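Local coordinates for concanavalin A-like lectin protein kinase family protein (Theobroma cacao, PDB 6CTH), which is probably a plant receptor-like kinase that phosphorylates proteins using ATP, its kinase domain captured here with a bound inhibitor and magnesium, at residues Ser108-Lys120 / Lys249-Leu262. Numbering follows the deposited sequence.
Sequences SLLTWEVRYRIVK and KLGMAFDPKQLECL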
# COMPACT_ATOMS: atom_id res chain seq x y z
N SER A 108 -17.25 0.60 -2.37
CA SER A 108 -17.85 1.86 -2.85
C SER A 108 -17.16 2.24 -4.15
O SER A 108 -16.15 1.65 -4.51
CB SER A 108 -17.71 2.99 -1.84
OG SER A 108 -16.38 3.53 -1.80
N LEU A 109 -17.72 3.22 -4.85
CA LEU A 109 -17.09 3.78 -6.04
C LEU A 109 -16.33 4.97 -5.56
O LEU A 109 -16.93 5.93 -5.08
CB LEU A 109 -18.12 4.23 -7.08
CG LEU A 109 -17.56 4.92 -8.34
CD1 LEU A 109 -16.54 4.03 -9.04
CD2 LEU A 109 -18.66 5.33 -9.31
N LEU A 110 -15.01 4.92 -5.69
CA LEU A 110 -14.16 6.06 -5.35
C LEU A 110 -14.18 7.06 -6.48
O LEU A 110 -13.84 6.71 -7.60
CB LEU A 110 -12.73 5.60 -5.02
CG LEU A 110 -12.60 4.79 -3.71
CD1 LEU A 110 -11.15 4.49 -3.39
CD2 LEU A 110 -13.20 5.47 -2.50
N THR A 111 -14.56 8.30 -6.20
CA THR A 111 -14.54 9.37 -7.20
C THR A 111 -13.11 9.63 -7.67
O THR A 111 -12.13 9.27 -6.98
CB THR A 111 -15.08 10.72 -6.68
OG1 THR A 111 -14.21 11.24 -5.66
CG2 THR A 111 -16.52 10.62 -6.12
N TRP A 112 -12.99 10.26 -8.84
CA TRP A 112 -11.71 10.66 -9.36
C TRP A 112 -10.98 11.55 -8.35
O TRP A 112 -9.78 11.34 -8.12
CB TRP A 112 -11.79 11.37 -10.71
CG TRP A 112 -10.44 11.79 -11.08
CD1 TRP A 112 -9.91 13.03 -10.96
CD2 TRP A 112 -9.39 10.92 -11.51
NE1 TRP A 112 -8.59 13.00 -11.31
CE2 TRP A 112 -8.24 11.71 -11.63
CE3 TRP A 112 -9.30 9.56 -11.77
CZ2 TRP A 112 -7.02 11.18 -12.06
CZ3 TRP A 112 -8.08 9.03 -12.20
CH2 TRP A 112 -6.95 9.85 -12.32
N GLU A 113 -11.67 12.54 -7.79
CA GLU A 113 -11.03 13.49 -6.88
C GLU A 113 -10.45 12.76 -5.64
O GLU A 113 -9.32 13.03 -5.21
CB GLU A 113 -12.01 14.61 -6.48
N VAL A 114 -11.19 11.81 -5.10
CA VAL A 114 -10.71 11.01 -3.98
C VAL A 114 -9.51 10.15 -4.38
O VAL A 114 -8.53 10.10 -3.64
CB VAL A 114 -11.84 10.20 -3.33
CG1 VAL A 114 -11.29 9.14 -2.39
CG2 VAL A 114 -12.81 11.13 -2.60
N ARG A 115 -9.53 9.54 -5.56
CA ARG A 115 -8.42 8.70 -5.99
C ARG A 115 -7.09 9.46 -6.15
O ARG A 115 -6.04 8.97 -5.74
CB ARG A 115 -8.75 8.02 -7.31
CG ARG A 115 -9.80 6.93 -7.20
CD ARG A 115 -10.13 6.35 -8.57
NE ARG A 115 -11.46 5.76 -8.59
CZ ARG A 115 -11.76 4.61 -9.19
NH1 ARG A 115 -10.82 3.92 -9.81
NH2 ARG A 115 -13.00 4.15 -9.15
N TYR A 116 -7.16 10.64 -6.73
CA TYR A 116 -5.97 11.47 -6.98
C TYR A 116 -5.43 11.92 -5.61
O TYR A 116 -4.22 11.95 -5.43
CB TYR A 116 -6.29 12.66 -7.86
CG TYR A 116 -5.11 13.25 -8.62
CD1 TYR A 116 -4.44 12.51 -9.59
CD2 TYR A 116 -4.69 14.55 -8.41
CE1 TYR A 116 -3.38 13.03 -10.28
CE2 TYR A 116 -3.60 15.09 -9.10
CZ TYR A 116 -2.95 14.32 -10.02
OH TYR A 116 -1.93 14.85 -10.75
N ARG A 117 -6.33 12.22 -4.68
CA ARG A 117 -5.93 12.59 -3.33
C ARG A 117 -5.23 11.43 -2.62
O ARG A 117 -4.22 11.62 -1.95
CB ARG A 117 -7.15 13.03 -2.52
CG ARG A 117 -6.83 13.94 -1.35
CD ARG A 117 -7.73 13.64 -0.17
NE ARG A 117 -9.10 14.09 -0.40
CZ ARG A 117 -10.18 13.42 -0.01
NH1 ARG A 117 -11.38 13.91 -0.26
NH2 ARG A 117 -10.06 12.27 0.63
N ILE A 118 -5.76 10.23 -2.79
CA ILE A 118 -5.17 9.04 -2.21
C ILE A 118 -3.75 8.82 -2.72
O ILE A 118 -2.86 8.47 -1.95
CB ILE A 118 -6.07 7.79 -2.44
CG1 ILE A 118 -7.33 7.87 -1.54
CG2 ILE A 118 -5.30 6.50 -2.17
CD1 ILE A 118 -8.45 6.91 -1.89
N VAL A 119 -3.52 8.99 -4.01
CA VAL A 119 -2.19 8.79 -4.56
C VAL A 119 -1.25 9.82 -3.93
O VAL A 119 -0.13 9.48 -3.56
CB VAL A 119 -2.18 8.92 -6.09
CG1 VAL A 119 -0.76 8.95 -6.64
CG2 VAL A 119 -2.95 7.77 -6.70
N LYS A 120 -1.70 11.07 -3.82
CA LYS A 120 -0.85 12.13 -3.18
C LYS A 120 -0.56 11.79 -1.69
O LYS A 120 0.57 12.02 -1.21
CB LYS A 120 -1.52 13.49 -3.31
CG LYS A 120 -1.47 14.06 -4.71
CD LYS A 120 -2.24 15.36 -4.76
CE LYS A 120 -2.09 16.00 -6.09
NZ LYS A 120 -2.87 17.28 -6.08
N LYS A 249 -15.89 2.32 -14.43
CA LYS A 249 -16.92 2.71 -13.49
C LYS A 249 -17.07 4.21 -13.29
O LYS A 249 -18.08 4.67 -12.79
CB LYS A 249 -16.73 1.97 -12.17
CG LYS A 249 -17.19 0.53 -12.24
CD LYS A 249 -16.35 -0.37 -11.37
CE LYS A 249 -17.08 -1.67 -11.08
NZ LYS A 249 -17.67 -2.28 -12.30
N LEU A 250 -16.04 4.95 -13.62
CA LEU A 250 -16.07 6.39 -13.50
C LEU A 250 -16.87 7.07 -14.60
O LEU A 250 -17.23 8.24 -14.44
CB LEU A 250 -14.66 6.96 -13.48
CG LEU A 250 -13.90 6.67 -12.18
CD1 LEU A 250 -12.42 6.89 -12.39
CD2 LEU A 250 -14.40 7.55 -11.05
N GLY A 251 -17.14 6.36 -15.70
CA GLY A 251 -17.70 6.97 -16.90
C GLY A 251 -16.83 8.16 -17.28
O GLY A 251 -15.61 8.04 -17.32
N MET A 252 -17.45 9.30 -17.53
CA MET A 252 -16.70 10.50 -17.92
C MET A 252 -16.40 11.46 -16.76
O MET A 252 -15.86 12.54 -16.98
CB MET A 252 -17.42 11.23 -19.07
CG MET A 252 -17.53 10.42 -20.37
SD MET A 252 -15.97 9.68 -20.99
CE MET A 252 -16.26 7.90 -20.80
N ALA A 253 -16.70 11.05 -15.52
CA ALA A 253 -16.48 11.89 -14.33
C ALA A 253 -15.06 11.74 -13.80
O ALA A 253 -14.81 11.10 -12.78
CB ALA A 253 -17.49 11.56 -13.24
N PHE A 254 -14.13 12.31 -14.55
CA PHE A 254 -12.75 12.41 -14.13
C PHE A 254 -12.08 13.55 -14.86
O PHE A 254 -12.55 14.00 -15.91
CB PHE A 254 -12.01 11.08 -14.35
CG PHE A 254 -11.83 10.69 -15.79
CD1 PHE A 254 -10.75 11.16 -16.52
CD2 PHE A 254 -12.73 9.82 -16.40
CE1 PHE A 254 -10.58 10.80 -17.86
CE2 PHE A 254 -12.55 9.45 -17.73
CZ PHE A 254 -11.48 9.94 -18.46
N ASP A 255 -10.97 14.00 -14.30
CA ASP A 255 -10.18 15.10 -14.84
C ASP A 255 -9.09 14.53 -15.79
O ASP A 255 -8.17 13.86 -15.35
CB ASP A 255 -9.57 15.85 -13.66
CG ASP A 255 -8.84 17.10 -14.05
OD1 ASP A 255 -8.29 17.15 -15.15
OD2 ASP A 255 -8.79 18.01 -13.21
N PRO A 256 -9.19 14.80 -17.11
CA PRO A 256 -8.23 14.20 -18.07
C PRO A 256 -6.75 14.56 -17.90
O PRO A 256 -5.88 13.76 -18.22
CB PRO A 256 -8.71 14.75 -19.45
CG PRO A 256 -10.11 15.23 -19.23
CD PRO A 256 -10.16 15.68 -17.79
N LYS A 257 -6.51 15.78 -17.52
CA LYS A 257 -5.17 16.28 -17.25
C LYS A 257 -4.52 15.52 -16.06
O LYS A 257 -3.34 15.15 -16.11
CB LYS A 257 -5.30 17.76 -16.94
CG LYS A 257 -4.02 18.50 -16.76
CD LYS A 257 -4.31 19.91 -16.22
CE LYS A 257 -3.05 20.59 -15.73
NZ LYS A 257 -2.02 20.62 -16.81
N GLN A 258 -5.30 15.29 -15.01
CA GLN A 258 -4.85 14.54 -13.82
C GLN A 258 -4.72 13.07 -14.15
O GLN A 258 -3.82 12.41 -13.66
CB GLN A 258 -5.79 14.75 -12.62
CG GLN A 258 -5.71 16.14 -12.00
CD GLN A 258 -6.67 16.35 -10.84
OE1 GLN A 258 -7.56 15.56 -10.57
NE2 GLN A 258 -6.48 17.45 -10.14
N LEU A 259 -5.58 12.55 -15.02
CA LEU A 259 -5.49 11.15 -15.39
C LEU A 259 -4.21 10.90 -16.16
O LEU A 259 -3.52 9.93 -15.90
CB LEU A 259 -6.68 10.67 -16.24
CG LEU A 259 -6.54 9.27 -16.84
CD1 LEU A 259 -6.42 8.17 -15.79
CD2 LEU A 259 -7.75 9.02 -17.73
N GLU A 260 -3.91 11.78 -17.12
CA GLU A 260 -2.70 11.68 -17.87
C GLU A 260 -1.50 11.71 -16.95
O GLU A 260 -0.55 10.94 -17.10
CB GLU A 260 -2.58 12.86 -18.87
CG GLU A 260 -1.33 12.83 -19.72
CD GLU A 260 -1.33 13.96 -20.76
OE1 GLU A 260 -1.38 15.13 -20.35
OE2 GLU A 260 -1.34 13.63 -21.95
N CYS A 261 -1.55 12.63 -16.00
CA CYS A 261 -0.44 12.83 -15.10
C CYS A 261 -0.23 11.59 -14.25
O CYS A 261 0.90 11.14 -14.10
CB CYS A 261 -0.70 14.03 -14.23
SG CYS A 261 0.74 14.44 -13.24
N LEU A 262 -1.32 11.06 -13.73
CA LEU A 262 -1.27 9.84 -12.91
C LEU A 262 -0.72 8.67 -13.68
O LEU A 262 0.13 7.96 -13.18
CB LEU A 262 -2.64 9.51 -12.31
CG LEU A 262 -2.69 8.32 -11.33
CD1 LEU A 262 -1.72 8.48 -10.19
CD2 LEU A 262 -4.09 8.14 -10.76
O HOH W 1 -15.53 10.74 -10.33
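The indole of Trp112 lies against the backbone that leads into helix 256-262, with Asp255 N over one face and, near the ring plane, Gln258 OE1 at one edge and Leu250 CD1 at another. Its NE1 donates to Gln258 OE1 at 2.9 Å; the oxygen lies close to the ring plane and receives the hydrogen on a lone pair, although the bond is bent (146°). The same glutamine stacks on Tyr116: the amide is nearly parallel to the phenol ring (11° between planes), and Gln258 CB makes a CH-pi contact 3.9 Å from the ring centroid. With CG anti to the carbonyl carbon (chi1 -72°) and the chain extended beyond it, the Gln258 side chain runs along the tyrosine face and its terminal OE1 still reaches the indole NH. The phenol OH hydrogen-bonds to Leu287 O. Both helices belong to the C-terminal lobe of the protein kinase fold, where helix 112-132 corresponds to the long central αE; segments 112-120 and 256-262 cross at 35°, their axes 11.2 Å apart at closest approach. Farther along, Leu262 sends CD2 to Trp112 CH2 (3.7 Å) and CD1 to Val119 CG1 (3.7 Å), while helix 196-212 packs against both Leu262 and Val119. At the other end, Leu250 CD1 sits 4.0 Å above the centre of the Arg115 guanidinium. The rotation of that group is set by its side-on grip on Leu110 O, through NE (2.7 Å) and NH2, and NH1 forms a salt bridge with Asp247. A water accepts from Trp112 N and donates to Ala253 O, bridging the first turn of helix 112-120 to the loop before Asp255.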